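Local coordinates for protein putative endo-1,4-beta-xylanase (PDB 5MSX) that probably hydrolyses O-glycosidic bonds in plant pectin as a family 43 glycoside hydrolase, consistent with an arabinofuranosidase acting on rhamnogalacturonan II, at residues K96-N101 and Y105-I110; V174-E179 and S233-F238; E221-A226 and A275-G280; I394-P399 and L442-L447. One frame throughout, in Å; residues are numbered along the deposited sequence.

Interaction 1: K96-N101 and Y105-I110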
loop_
_atom_site.group_PDB
_atom_site.type_symbol
_atom_site.label_atom_id
_atom_site.label_comp_id
_atom_site.label_asym_id
_atom_site.label_seq_id
_atom_site.Cartn_x
_atom_site.Cartn_y
_atom_site.Cartn_z
ATOM N N LYS C 96 3.209 7.199 16.751
ATOM C CA LYS C 96 1.987 6.397 16.743
ATOM C C LYS C 96 2.096 5.236 15.740
ATOM O O LYS C 96 2.923 5.276 14.821
ATOM C CB LYS C 96 0.788 7.256 16.419
ATOM C CG LYS C 96 0.411 8.088 17.621
ATOM C CD LYS C 96 -0.731 9.012 17.379
ATOM C CE LYS C 96 -0.577 10.174 18.350
ATOM N NZ LYS C 96 -1.806 10.942 18.309
ATOM N N ALA C 97 1.330 4.183 15.996
ATOM C CA ALA C 97 1.221 3.050 15.073
ATOM C C ALA C 97 0.279 3.513 13.961
ATOM O O ALA C 97 -0.829 3.882 14.252
ATOM C CB ALA C 97 0.655 1.831 15.789
ATOM N N ILE C 98 0.744 3.548 12.718
ATOM C CA ILE C 98 -0.033 4.117 11.585
ATOM C C ILE C 98 -0.610 2.979 10.723
ATOM O O ILE C 98 0.135 2.121 10.256
ATOM C CB ILE C 98 0.873 5.019 10.719
ATOM C CG1 ILE C 98 1.654 6.009 11.609
ATOM C CG2 ILE C 98 0.058 5.771 9.668
ATOM C CD1 ILE C 98 0.763 6.960 12.403
ATOM N N PHE C 99 -1.919 2.966 10.518
ATOM C CA PHE C 99 -2.538 1.941 9.671
ATOM C C PHE C 99 -2.448 2.321 8.199
ATOM O O PHE C 99 -2.912 3.362 7.824
ATOM C CB PHE C 99 -3.987 1.686 10.048
ATOM C CG PHE C 99 -4.597 0.579 9.258
ATOM C CD1 PHE C 99 -4.304 -0.735 9.565
ATOM C CD2 PHE C 99 -5.411 0.850 8.173
ATOM C CE1 PHE C 99 -4.851 -1.779 8.824
ATOM C CE2 PHE C 99 -5.946 -0.178 7.415
ATOM C CZ PHE C 99 -5.668 -1.490 7.737
ATOM N N ALA C 100 -1.835 1.474 7.382
ATOM C CA ALA C 100 -1.764 1.684 5.934
ATOM C C ALA C 100 -1.397 0.366 5.253
ATOM O O ALA C 100 -0.715 -0.491 5.853
ATOM C CB ALA C 100 -0.747 2.764 5.571
ATOM N N ASN C 101 -1.888 0.194 4.020
ATOM C CA ASN C 101 -1.630 -1.014 3.206
ATOM C C ASN C 101 -2.004 -2.291 3.938
ATOM O O ASN C 101 -1.304 -3.271 3.846
ATOM C CB ASN C 101 -0.141 -1.085 2.788
ATOM C CG ASN C 101 0.338 0.184 2.134
ATOM O OD1 ASN C 101 -0.324 0.716 1.242
ATOM N ND2 ASN C 101 1.487 0.693 2.580
ATOM N N TYR C 105 2.419 0.521 10.786
ATOM C CA TYR C 105 3.794 1.012 10.712
ATOM C C TYR C 105 4.126 1.868 11.968
ATOM O O TYR C 105 3.270 2.582 12.478
ATOM C CB TYR C 105 3.991 1.847 9.463
ATOM C CG TYR C 105 3.806 1.107 8.165
ATOM C CD1 TYR C 105 2.519 0.927 7.608
ATOM C CD2 TYR C 105 4.903 0.611 7.466
ATOM C CE1 TYR C 105 2.346 0.259 6.402
ATOM C CE2 TYR C 105 4.737 -0.079 6.258
ATOM C CZ TYR C 105 3.466 -0.246 5.737
ATOM O OH TYR C 105 3.312 -0.910 4.565
ATOM N N ILE C 106 5.365 1.781 12.440
ATOM C CA ILE C 106 5.831 2.585 13.542
ATOM C C ILE C 106 7.248 3.036 13.236
ATOM O O ILE C 106 7.983 2.348 12.521
ATOM C CB ILE C 106 5.674 1.814 14.873
ATOM C CG1 ILE C 106 5.642 2.784 16.066
ATOM C CG2 ILE C 106 6.735 0.722 15.004
ATOM C CD1 ILE C 106 5.024 2.167 17.301
ATOM N N TYR C 107 7.611 4.226 13.712
ATOM C CA TYR C 107 8.861 4.864 13.337
ATOM C C TYR C 107 9.677 5.322 14.584
ATOM O O TYR C 107 9.732 6.514 14.907
ATOM C CB TYR C 107 8.587 6.009 12.391
ATOM C CG TYR C 107 7.751 5.628 11.182
ATOM C CD1 TYR C 107 6.374 5.483 11.285
ATOM C CD2 TYR C 107 8.335 5.398 9.936
ATOM C CE1 TYR C 107 5.596 5.134 10.195
ATOM C CE2 TYR C 107 7.559 5.054 8.825
ATOM C CZ TYR C 107 6.186 4.929 8.971
ATOM O OH TYR C 107 5.376 4.586 7.928
ATOM N N PRO C 108 10.316 4.367 15.275
ATOM C CA PRO C 108 11.073 4.710 16.483
ATOM C C PRO C 108 12.494 5.163 16.208
ATOM O O PRO C 108 12.983 5.084 15.069
ATOM C CB PRO C 108 11.011 3.423 17.290
ATOM C CG PRO C 108 11.000 2.360 16.250
ATOM C CD PRO C 108 10.164 2.906 15.131
ATOM N N THR C 109 13.141 5.702 17.244
ATOM C CA THR C 109 14.530 6.140 17.149
ATOM C C THR C 109 15.392 5.124 17.888
ATOM O O THR C 109 15.327 5.020 19.106
ATOM C CB THR C 109 14.686 7.552 17.675
ATOM O OG1 THR C 109 13.885 8.410 16.865
ATOM C CG2 THR C 109 16.142 8.036 17.634
ATOM N N ILE C 110 16.153 4.336 17.121
ATOM C CA ILE C 110 16.850 3.160 17.669
ATOM C C ILE C 110 18.344 3.418 17.575
ATOM O O ILE C 110 18.873 3.714 16.495
ATOM C CB ILE C 110 16.402 1.851 16.988
ATOM C CG1 ILE C 110 14.867 1.758 16.997
ATOM C CG2 ILE C 110 16.990 0.635 17.700
ATOM C CD1 ILE C 110 14.262 0.421 16.577
#

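Interaction 2: V174-E179 and S233-F238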
loop_
_atom_site.group_PDB
_atom_site.type_symbol
_atom_site.label_atom_id
_atom_site.label_comp_id
_atom_site.label_asym_id
_atom_site.label_seq_id
_atom_site.Cartn_x
_atom_site.Cartn_y
_atom_site.Cartn_z
ATOM N N VAL C 174 10.317 18.343 7.773
ATOM C CA VAL C 174 9.158 17.650 7.198
ATOM C C VAL C 174 9.390 17.289 5.705
ATOM O O VAL C 174 9.991 18.053 4.944
ATOM C CB VAL C 174 7.871 18.485 7.345
ATOM C CG1 VAL C 174 7.946 19.781 6.562
ATOM C CG2 VAL C 174 6.645 17.683 6.934
ATOM N N ALA C 175 8.917 16.113 5.337
ATOM C CA ALA C 175 8.974 15.629 3.962
ATOM C C ALA C 175 7.773 14.721 3.694
ATOM O O ALA C 175 7.266 14.071 4.623
ATOM C CB ALA C 175 10.260 14.851 3.752
ATOM N N LYS C 176 7.343 14.635 2.433
ATOM C CA LYS C 176 6.350 13.627 2.047
ATOM C C LYS C 176 6.896 12.214 2.236
ATOM O O LYS C 176 8.105 11.991 2.193
ATOM C CB LYS C 176 5.886 13.804 0.604
ATOM C CG LYS C 176 5.093 15.081 0.398
ATOM C CD LYS C 176 4.566 15.189 -1.025
ATOM C CE LYS C 176 3.643 16.372 -1.123
ATOM N NZ LYS C 176 3.374 16.679 -2.545
ATOM N N LEU C 177 5.979 11.282 2.446
ATOM C CA LEU C 177 6.272 9.877 2.582
ATOM C C LEU C 177 5.526 9.161 1.457
ATOM O O LEU C 177 4.356 9.460 1.179
ATOM C CB LEU C 177 5.781 9.418 3.946
ATOM C CG LEU C 177 6.253 8.131 4.592
ATOM C CD1 LEU C 177 7.789 8.092 4.739
ATOM C CD2 LEU C 177 5.562 7.954 5.955
ATOM N N ASN C 178 6.195 8.225 0.796
ATOM C CA ASN C 178 5.561 7.441 -0.290
ATOM C C ASN C 178 4.506 6.469 0.217
ATOM O O ASN C 178 4.467 6.165 1.405
ATOM C CB ASN C 178 6.629 6.687 -1.098
ATOM C CG ASN C 178 7.630 7.619 -1.758
ATOM O OD1 ASN C 178 8.725 7.215 -2.123
ATOM N ND2 ASN C 178 7.258 8.867 -1.913
ATOM N N GLU C 179 3.692 5.936 -0.702
ATOM C CA GLU C 179 2.610 4.994 -0.360
ATOM C C GLU C 179 3.091 3.704 0.251
ATOM O O GLU C 179 2.360 3.081 1.020
ATOM C CB GLU C 179 1.730 4.630 -1.568
ATOM C CG GLU C 179 1.171 5.816 -2.338
ATOM C CD GLU C 179 2.030 6.157 -3.540
ATOM O OE1 GLU C 179 3.129 6.742 -3.338
ATOM O OE2 GLU C 179 1.617 5.817 -4.675
ATOM N N SER C 233 -1.489 23.719 3.848
ATOM C CA SER C 233 -1.029 22.335 3.724
ATOM C C SER C 233 -0.194 21.939 4.937
ATOM O O SER C 233 0.236 22.807 5.702
ATOM C CB SER C 233 -0.194 22.159 2.428
ATOM O OG SER C 233 1.132 22.632 2.597
ATOM N N PRO C 234 0.069 20.624 5.103
ATOM C CA PRO C 234 1.017 20.164 6.151
ATOM C C PRO C 234 2.453 20.692 5.994
ATOM O O PRO C 234 3.199 20.680 6.955
ATOM C CB PRO C 234 0.981 18.642 6.022
ATOM C CG PRO C 234 -0.315 18.345 5.332
ATOM C CD PRO C 234 -0.556 19.501 4.395
ATOM N N MET C 235 2.847 21.160 4.807
ATOM C CA MET C 235 4.144 21.796 4.642
ATOM C C MET C 235 4.031 23.309 4.588
ATOM O O MET C 235 4.949 23.959 4.161
ATOM C CB MET C 235 4.875 21.206 3.425
ATOM C CG MET C 235 5.196 19.753 3.661
ATOM S SD MET C 235 5.841 18.838 2.257
ATOM C CE MET C 235 7.473 19.519 2.133
ATOM N N GLY C 236 2.915 23.877 5.029
ATOM C CA GLY C 236 2.787 25.326 5.162
ATOM C C GLY C 236 2.138 26.001 3.971
ATOM O O GLY C 236 1.575 25.315 3.121
ATOM N N PRO C 237 2.173 27.328 3.905
ATOM C CA PRO C 237 2.816 28.214 4.907
ATOM C C PRO C 237 2.082 28.268 6.263
ATOM O O PRO C 237 0.880 28.048 6.328
ATOM C CB PRO C 237 2.789 29.596 4.224
ATOM C CG PRO C 237 1.738 29.473 3.171
ATOM C CD PRO C 237 1.852 28.067 2.676
ATOM N N PHE C 238 2.834 28.542 7.321
ATOM C CA PHE C 238 2.313 28.526 8.683
ATOM C C PHE C 238 2.195 29.938 9.232
ATOM O O PHE C 238 2.858 30.828 8.757
ATOM C CB PHE C 238 3.210 27.655 9.553
ATOM C CG PHE C 238 3.083 26.191 9.265
ATOM C CD1 PHE C 238 2.041 25.462 9.802
ATOM C CD2 PHE C 238 3.999 25.540 8.438
ATOM C CE1 PHE C 238 1.904 24.108 9.526
ATOM C CE2 PHE C 238 3.868 24.195 8.154
ATOM C CZ PHE C 238 2.819 23.472 8.704
#

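Interaction 3: E221-A226 and A275-G280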
loop_
_atom_site.group_PDB
_atom_site.type_symbol
_atom_site.label_atom_id
_atom_site.label_comp_id
_atom_site.label_asym_id
_atom_site.label_seq_id
_atom_site.Cartn_x
_atom_site.Cartn_y
_atom_site.Cartn_z
ATOM N N GLU C 221 13.908 21.222 32.921
ATOM C CA GLU C 221 12.834 22.018 33.511
ATOM C C GLU C 221 12.386 23.112 32.575
ATOM O O GLU C 221 11.261 23.578 32.723
ATOM C CB GLU C 221 13.235 22.704 34.840
ATOM C CG GLU C 221 13.746 21.776 35.920
ATOM C CD GLU C 221 15.265 21.697 35.969
ATOM O OE1 GLU C 221 15.902 21.531 34.885
ATOM O OE2 GLU C 221 15.845 21.782 37.089
ATOM N N LYS C 222 13.244 23.537 31.632
ATOM C CA LYS C 222 12.831 24.596 30.671
ATOM C C LYS C 222 12.072 24.116 29.430
ATOM O O LYS C 222 11.746 24.913 28.585
ATOM C CB LYS C 222 14.017 25.463 30.243
ATOM C CG LYS C 222 14.769 26.129 31.387
ATOM C CD LYS C 222 13.984 27.264 32.027
ATOM C CE LYS C 222 14.626 27.706 33.343
ATOM N NZ LYS C 222 13.957 28.916 33.910
ATOM N N TYR C 223 11.776 22.824 29.322
ATOM C CA TYR C 223 10.963 22.282 28.219
ATOM C C TYR C 223 9.631 23.054 28.101
ATOM O O TYR C 223 8.971 23.319 29.121
ATOM C CB TYR C 223 10.654 20.821 28.482
ATOM C CG TYR C 223 11.189 19.778 27.537
ATOM C CD1 TYR C 223 11.245 20.006 26.150
ATOM C CD2 TYR C 223 11.526 18.511 28.003
ATOM C CE1 TYR C 223 11.670 19.013 25.275
ATOM C CE2 TYR C 223 11.936 17.497 27.117
ATOM C CZ TYR C 223 11.994 17.766 25.757
ATOM O OH TYR C 223 12.374 16.817 24.857
ATOM N N GLN C 224 9.306 23.490 26.887
ATOM C CA GLN C 224 8.015 24.075 26.545
ATOM C C GLN C 224 7.556 23.527 25.185
ATOM O O GLN C 224 8.383 23.075 24.354
ATOM C CB GLN C 224 8.101 25.582 26.443
ATOM C CG GLN C 224 8.617 26.281 27.687
ATOM C CD GLN C 224 8.839 27.775 27.460
ATOM O OE1 GLN C 224 9.635 28.154 26.646
ATOM N NE2 GLN C 224 8.112 28.600 28.162
ATOM N N TYR C 225 6.249 23.548 24.973
ATOM C CA TYR C 225 5.698 23.367 23.622
ATOM C C TYR C 225 5.204 24.715 23.133
ATOM O O TYR C 225 4.522 25.468 23.853
ATOM C CB TYR C 225 4.573 22.317 23.577
ATOM C CG TYR C 225 4.979 20.926 23.174
ATOM C CD1 TYR C 225 5.245 20.618 21.849
ATOM C CD2 TYR C 225 5.108 19.892 24.121
ATOM C CE1 TYR C 225 5.617 19.332 21.456
ATOM C CE2 TYR C 225 5.484 18.602 23.740
ATOM C CZ TYR C 225 5.724 18.325 22.388
ATOM O OH TYR C 225 6.100 17.058 21.968
ATOM N N ALA C 226 5.559 24.992 21.879
ATOM C CA ALA C 226 5.023 26.105 21.114
ATOM C C ALA C 226 4.359 25.546 19.867
ATOM O O ALA C 226 4.429 24.325 19.612
ATOM C CB ALA C 226 6.138 27.063 20.757
ATOM N N ALA C 275 -0.705 14.896 26.118
ATOM C CA ALA C 275 0.128 14.089 27.003
ATOM C C ALA C 275 1.494 14.672 26.968
ATOM O O ALA C 275 1.952 15.086 25.902
ATOM C CB ALA C 275 0.191 12.679 26.518
ATOM N N TYR C 276 2.169 14.694 28.116
ATOM C CA TYR C 276 3.506 15.288 28.194
ATOM C C TYR C 276 4.377 14.596 29.245
ATOM O O TYR C 276 3.894 14.074 30.236
ATOM C CB TYR C 276 3.415 16.778 28.492
ATOM C CG TYR C 276 2.687 17.089 29.787
ATOM C CD1 TYR C 276 1.296 17.110 29.836
ATOM C CD2 TYR C 276 3.383 17.353 30.969
ATOM C CE1 TYR C 276 0.629 17.391 31.026
ATOM C CE2 TYR C 276 2.715 17.618 32.154
ATOM C CZ TYR C 276 1.342 17.643 32.177
ATOM O OH TYR C 276 0.662 17.924 33.358
ATOM N N LEU C 277 5.673 14.612 29.010
ATOM C CA LEU C 277 6.609 14.195 30.046
ATOM C C LEU C 277 6.784 15.349 31.025
ATOM O O LEU C 277 6.508 16.511 30.676
ATOM C CB LEU C 277 7.947 13.748 29.427
ATOM C CG LEU C 277 8.849 14.836 28.854
ATOM C CD1 LEU C 277 9.634 15.598 29.928
ATOM C CD2 LEU C 277 9.826 14.221 27.833
ATOM N N GLU C 278 7.286 15.014 32.229
ATOM C CA GLU C 278 7.533 15.977 33.283
ATOM C C GLU C 278 8.928 15.681 33.842
ATOM O O GLU C 278 9.379 14.529 33.801
ATOM C CB GLU C 278 6.430 15.912 34.356
ATOM C CG GLU C 278 6.310 17.163 35.259
ATOM C CD GLU C 278 7.141 17.088 36.560
ATOM O OE1 GLU C 278 7.202 18.136 37.284
ATOM O OE2 GLU C 278 7.722 15.987 36.874
ATOM N N PHE C 279 9.636 16.736 34.247
ATOM C CA PHE C 279 11.046 16.654 34.727
ATOM C C PHE C 279 11.338 15.478 35.689
ATOM O O PHE C 279 12.386 14.834 35.606
ATOM C CB PHE C 279 11.467 17.998 35.369
ATOM C CG PHE C 279 12.883 17.999 35.899
ATOM C CD1 PHE C 279 13.966 18.101 35.026
ATOM C CD2 PHE C 279 13.128 17.888 37.268
ATOM C CE1 PHE C 279 15.259 18.102 35.507
ATOM C CE2 PHE C 279 14.428 17.883 37.757
ATOM C CZ PHE C 279 15.497 17.996 36.878
ATOM N N GLY C 280 10.396 15.198 36.580
ATOM C CA GLY C 280 10.456 14.047 37.437
ATOM C C GLY C 280 11.623 14.086 38.403
ATOM O O GLY C 280 11.840 15.102 39.093
#

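Interaction 4: I394-P399 and L442-L447. With EDO (1,2-ethanediol), chain B.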
loop_
_atom_site.group_PDB
_atom_site.type_symbol
_atom_site.label_atom_id
_atom_site.label_comp_id
_atom_site.label_asym_id
_atom_site.label_seq_id
_atom_site.Cartn_x
_atom_site.Cartn_y
_atom_site.Cartn_z
ATOM N N ILE C 394 -0.242 -6.400 41.021
ATOM C CA ILE C 394 0.950 -5.711 41.463
ATOM C C ILE C 394 1.661 -5.021 40.313
ATOM O O ILE C 394 2.120 -5.664 39.361
ATOM C CB ILE C 394 1.976 -6.664 42.112
ATOM C CG1 ILE C 394 1.335 -7.445 43.263
ATOM C CG2 ILE C 394 3.178 -5.870 42.623
ATOM C CD1 ILE C 394 2.183 -8.618 43.721
ATOM N N TYR C 395 1.826 -3.714 40.465
ATOM C CA TYR C 395 2.594 -2.922 39.522
ATOM C C TYR C 395 3.938 -2.622 40.145
ATOM O O TYR C 395 4.048 -1.690 40.937
ATOM C CB TYR C 395 1.840 -1.632 39.240
ATOM C CG TYR C 395 0.544 -1.811 38.497
ATOM C CD1 TYR C 395 -0.655 -2.033 39.165
ATOM C CD2 TYR C 395 0.515 -1.726 37.106
ATOM C CE1 TYR C 395 -1.851 -2.192 38.459
ATOM C CE2 TYR C 395 -0.669 -1.863 36.397
ATOM C CZ TYR C 395 -1.835 -2.093 37.071
ATOM O OH TYR C 395 -2.970 -2.229 36.334
ATOM N N PHE C 396 4.949 -3.412 39.818
ATOM C CA PHE C 396 6.294 -3.190 40.350
ATOM C C PHE C 396 7.001 -2.034 39.664
ATOM O O PHE C 396 6.686 -1.652 38.518
ATOM C CB PHE C 396 7.203 -4.439 40.244
ATOM C CG PHE C 396 6.733 -5.633 41.061
ATOM C CD1 PHE C 396 7.025 -5.726 42.436
ATOM C CD2 PHE C 396 6.018 -6.691 40.462
ATOM C CE1 PHE C 396 6.597 -6.829 43.189
ATOM C CE2 PHE C 396 5.603 -7.800 41.212
ATOM C CZ PHE C 396 5.886 -7.858 42.573
ATOM N N VAL C 397 8.012 -1.531 40.356
ATOM C CA VAL C 397 8.930 -0.530 39.821
ATOM C C VAL C 397 9.936 -1.193 38.858
ATOM O O VAL C 397 10.414 -2.307 39.115
ATOM C CB VAL C 397 9.676 0.188 40.985
ATOM C CG1 VAL C 397 10.783 1.075 40.448
ATOM C CG2 VAL C 397 8.697 0.984 41.820
ATOM N N ARG C 398 10.283 -0.489 37.780
ATOM C CA ARG C 398 11.069 -1.040 36.663
ATOM C C ARG C 398 10.509 -2.392 36.138
ATOM O O ARG C 398 11.250 -3.378 35.995
ATOM C CB ARG C 398 12.565 -1.142 36.981
ATOM C CG ARG C 398 13.411 -1.300 35.717
ATOM C CD ARG C 398 14.872 -1.510 36.043
ATOM N NE ARG C 398 15.505 -0.270 36.488
ATOM C CZ ARG C 398 16.758 -0.163 36.934
ATOM N NH1 ARG C 398 17.546 -1.226 37.017
ATOM N NH2 ARG C 398 17.229 1.020 37.294
ATOM N N PRO C 399 9.210 -2.411 35.780
ATOM C CA PRO C 399 8.473 -3.617 35.393
ATOM C C PRO C 399 9.049 -4.310 34.134
ATOM O O PRO C 399 8.935 -5.560 33.958
ATOM C CB PRO C 399 7.066 -3.073 35.144
ATOM C CG PRO C 399 7.287 -1.698 34.666
ATOM C CD PRO C 399 8.390 -1.206 35.557
ATOM N N LEU C 442 -1.854 -10.058 53.306
ATOM C CA LEU C 442 -1.099 -10.547 52.156
ATOM C C LEU C 442 0.310 -10.057 52.292
ATOM O O LEU C 442 0.541 -8.980 52.841
ATOM C CB LEU C 442 -1.639 -9.998 50.837
ATOM C CG LEU C 442 -2.616 -10.841 50.032
ATOM C CD1 LEU C 442 -3.943 -10.966 50.779
ATOM C CD2 LEU C 442 -2.798 -10.240 48.639
ATOM N N ARG C 443 1.234 -10.816 51.719
ATOM C CA ARG C 443 2.613 -10.454 51.713
ATOM C C ARG C 443 3.234 -10.836 50.401
ATOM O O ARG C 443 3.019 -11.944 49.906
ATOM C CB ARG C 443 3.366 -11.178 52.842
ATOM C CG ARG C 443 4.859 -10.884 52.872
ATOM C CD ARG C 443 5.504 -11.333 54.179
ATOM N NE ARG C 443 5.816 -12.764 54.180
ATOM C CZ ARG C 443 6.084 -13.489 55.270
ATOM N NH1 ARG C 443 6.077 -12.938 56.481
ATOM N NH2 ARG C 443 6.363 -14.782 55.149
ATOM N N ILE C 444 4.058 -9.936 49.886
ATOM C CA ILE C 444 4.860 -10.182 48.694
ATOM C C ILE C 444 6.285 -10.236 49.165
ATOM O O ILE C 444 6.691 -9.370 49.917
ATOM C CB ILE C 444 4.713 -9.028 47.686
ATOM C CG1 ILE C 444 3.282 -8.978 47.174
ATOM C CG2 ILE C 444 5.701 -9.157 46.523
ATOM C CD1 ILE C 444 2.821 -7.580 46.868
ATOM N N LYS C 445 7.034 -11.254 48.755
ATOM C CA LYS C 445 8.481 -11.245 48.922
ATOM C C LYS C 445 9.075 -11.166 47.534
ATOM O O LYS C 445 8.696 -11.933 46.672
ATOM C CB LYS C 445 8.989 -12.518 49.622
ATOM C CG LYS C 445 8.429 -12.768 51.016
ATOM C CD LYS C 445 9.218 -13.859 51.755
ATOM C CE LYS C 445 8.761 -15.252 51.351
ATOM N NZ LYS C 445 9.809 -16.289 51.576
ATOM N N ILE C 446 10.029 -10.274 47.327
ATOM C CA ILE C 446 10.595 -10.062 46.015
ATOM C C ILE C 446 11.904 -10.827 45.933
ATOM O O ILE C 446 12.799 -10.620 46.741
ATOM C CB ILE C 446 10.776 -8.553 45.710
ATOM C CG1 ILE C 446 9.424 -7.843 45.847
ATOM C CG2 ILE C 446 11.343 -8.348 44.305
ATOM C CD1 ILE C 446 9.449 -6.344 45.649
ATOM N N LEU C 447 12.006 -11.691 44.925
ATOM C CA LEU C 447 13.142 -12.587 44.741
ATOM C C LEU C 447 14.114 -12.089 43.693
ATOM O O LEU C 447 15.319 -12.219 43.880
ATOM C CB LEU C 447 12.634 -13.982 44.377
ATOM C CG LEU C 447 11.790 -14.690 45.459
ATOM C CD1 LEU C 447 10.975 -15.836 44.855
ATOM C CD2 LEU C 447 12.683 -15.181 46.591
HETATM C C1 EDO B . 5.932 -5.155 37.019
HETATM O O1 EDO B . 4.645 -5.156 37.636
HETATM C C2 EDO B . 6.680 -6.492 36.932
HETATM O O2 EDO B . 7.952 -6.539 36.265
#

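Interaction 1: K96-N101 and Y105-I110
I98 and Y105 form an antiparallel hydrogen-bonded pair. I98 N donates to Y105 O at 2.7 Å and Y105 N donates to I98 O at 2.8 Å. The first bond is nearly straight, 171° at the hydrogen. A97 CA adds a CA-H...O contact to the same Y105 O, at 3.3 Å. That carbonyl oxygen is therefore met by two neighbouring residues.

One side-chain bond extends the pairing. N101 ND2 donates to Y105 OH at 3.1 Å. The hydroxyl lies close to the amide plane of N101, and that plane stands 85° from the tyrosine ring. N101 ND2 also bonds to E179 O, so it serves two acceptors. CG of Y105 lies beside its own backbone N (chi1 -63°), which lays the ring along A100 and brings the hydroxyl to N101. A100 O sits at the edge of that ring.

The apolar contacts are looser. A100 CB comes to 4.1 Å from Y105 CE1. I98 CG1 meets the edge of the Y107 ring at CE1, 4.3 Å away. Y107 OH itself bonds to M181 O. With an alanine at Y105, N101 ND2 would probably lose its hydroxyl partner and a gap would open beside A100.

The pairing belongs to a beta hairpin of strands 98-100 and 103-106, in a glycoside hydrolase family 43 domain, a family whose fold is a five-bladed beta-propeller.

Interaction 2: V174-E179 and S233-F238
M235 reaches out from its turn and crosses V174 obliquely. Its CG meets both branches of the valine. M235 CG is 4.0 Å from V174 CG1 and 4.1 Å from V174 CG2. The valine thus offers its forked end to the methionine chain. CG1 of V174 sits between the backbone N and the carbonyl carbon (chi1 64°), while CG2 is anti to N. This turns both methyls to M235.

The methionine chain runs extended to its sulfur and then bends at chi3, 72°. The bend carries M235 CE back to the strand backbone, 4.0 Å from V174 O. K176 CG lies 4.3 Å from M235 SD. Only the aliphatic part of the lysine is used there. No hydrogen bond joins the two segments, so the contact rests on van der Waals packing.

M235 stands in a type I beta turn from S233 to G236. G236 N donates to S233 O at 3.0 Å, and S233 OG donates to G236 O at 2.8 Å, in the carbonyl plane and on a lone pair.

The turn follows strand 224-230 and leads on to strand 245-247. It packs on strand 173-177 of another four-stranded sheet. There Y166 of strand 165-169 and Q189 of strand 187-190 also touch M235.

Interaction 3: E221-A226 and A275-G280
The carboxylate of E221 lies stacked over one face of the F279 ring, the two planes only 12° apart. E221 CG sits over the ring centre, 3.8 Å from the centroid and 13° off the normal. This is a CH-pi contact. Farther along, E221 CD is 3.6 Å from F279 CE1, and E221 OE1 is 3.5 Å from the same carbon. The glutamate chain bends at chi2 (97°), and the bend lays the carboxylate flat along the ring.

The second flat group is the Y223 ring. It crosses L277 at about a right angle. Y223 CE2 is 4.0 Å from L277 CD2, and Y223 CD2 is 4.0 Å from L277 CD1. The ring therefore rests against both methyls of the leucine. L277 also touches D36, the predicted proton acceptor. Y223 OH makes a weak hydrogen bond to E200, the predicted proton donor.

E221 is buried, but its oxygens are satisfied. OE1 accepts from K343 N, and OE2 from M342 N and D344 N. An alanine in place of E221 would probably leave these three backbone N-H groups without their acceptor and uncover one face of F279.

The chemistry is thus divided. E221 gives its polar end to the 342-344 backbone and its flat side to F279. The contact of Y223 with L277 is apolar and lies beside the predicted catalytic residues.

Interaction 4: I394-P399 and L442-L447
This contact belongs to the buried core of the F5/8 type C domain. I394 and F396 of strand 386-396 face I444 and I446 of strand 438-448. I394 and I444 reach toward each other tip to tip. I394 CD1 and I444 CD1 are 3.4 Å apart, tighter than usual van der Waals contact. In both residues CG1 is anti to the carbonyl carbon (chi1 -55° in I394, -65° in I444), which sends the long branch toward the facing strand.

F396 slides past both isoleucines of the second strand. F396 CE1 is 3.8 Å from I446 CD1, which approaches obliquely. I444 CG2 meets the edge of the F396 ring at CZ, 4.2 Å away. Over one ring face lies I394 CG2, from the same strand.

F5/8 type C domains are beta sandwiches, and these strands pack across such a core. The axes of 394-396 and 442-447 come within 11.5 Å, with 31° between their directions. W456 of strand 452-458 touches I394 and I444. The next residues back along that strand, W454 and E455, help bind a calcium ion. H403 stacks on the F396 ring.

A 1,2-ethanediol, probably from the crystallisation liquor, sits where segment 394-399 bends. F396 N donates to its O1 at 2.8 Å, and its O2 donates to P399 O at 2.7 Å. H403 and S429 also bond to it.

How the interactions relate
Interactions 1, 2 and 3 lie in the glycoside hydrolase family 43 domain, and interaction 4 lies in the F5/8 type C domain. Interactions 1 and 2 have centres about 17 Å apart and touch directly, where N101 meets E179 and Y107 packs on L177. Interaction 3 does not touch them: its centre is about 24 Å from interaction 1 and 26 Å from interaction 2. Along the chain interaction 1 closes first. The segments of interactions 2 and 3 then alternate along the chain. Interaction 4 comes last. Interaction 3, beside the predicted catalytic residues, is centred about 30 Å from interaction 4 and does not touch it.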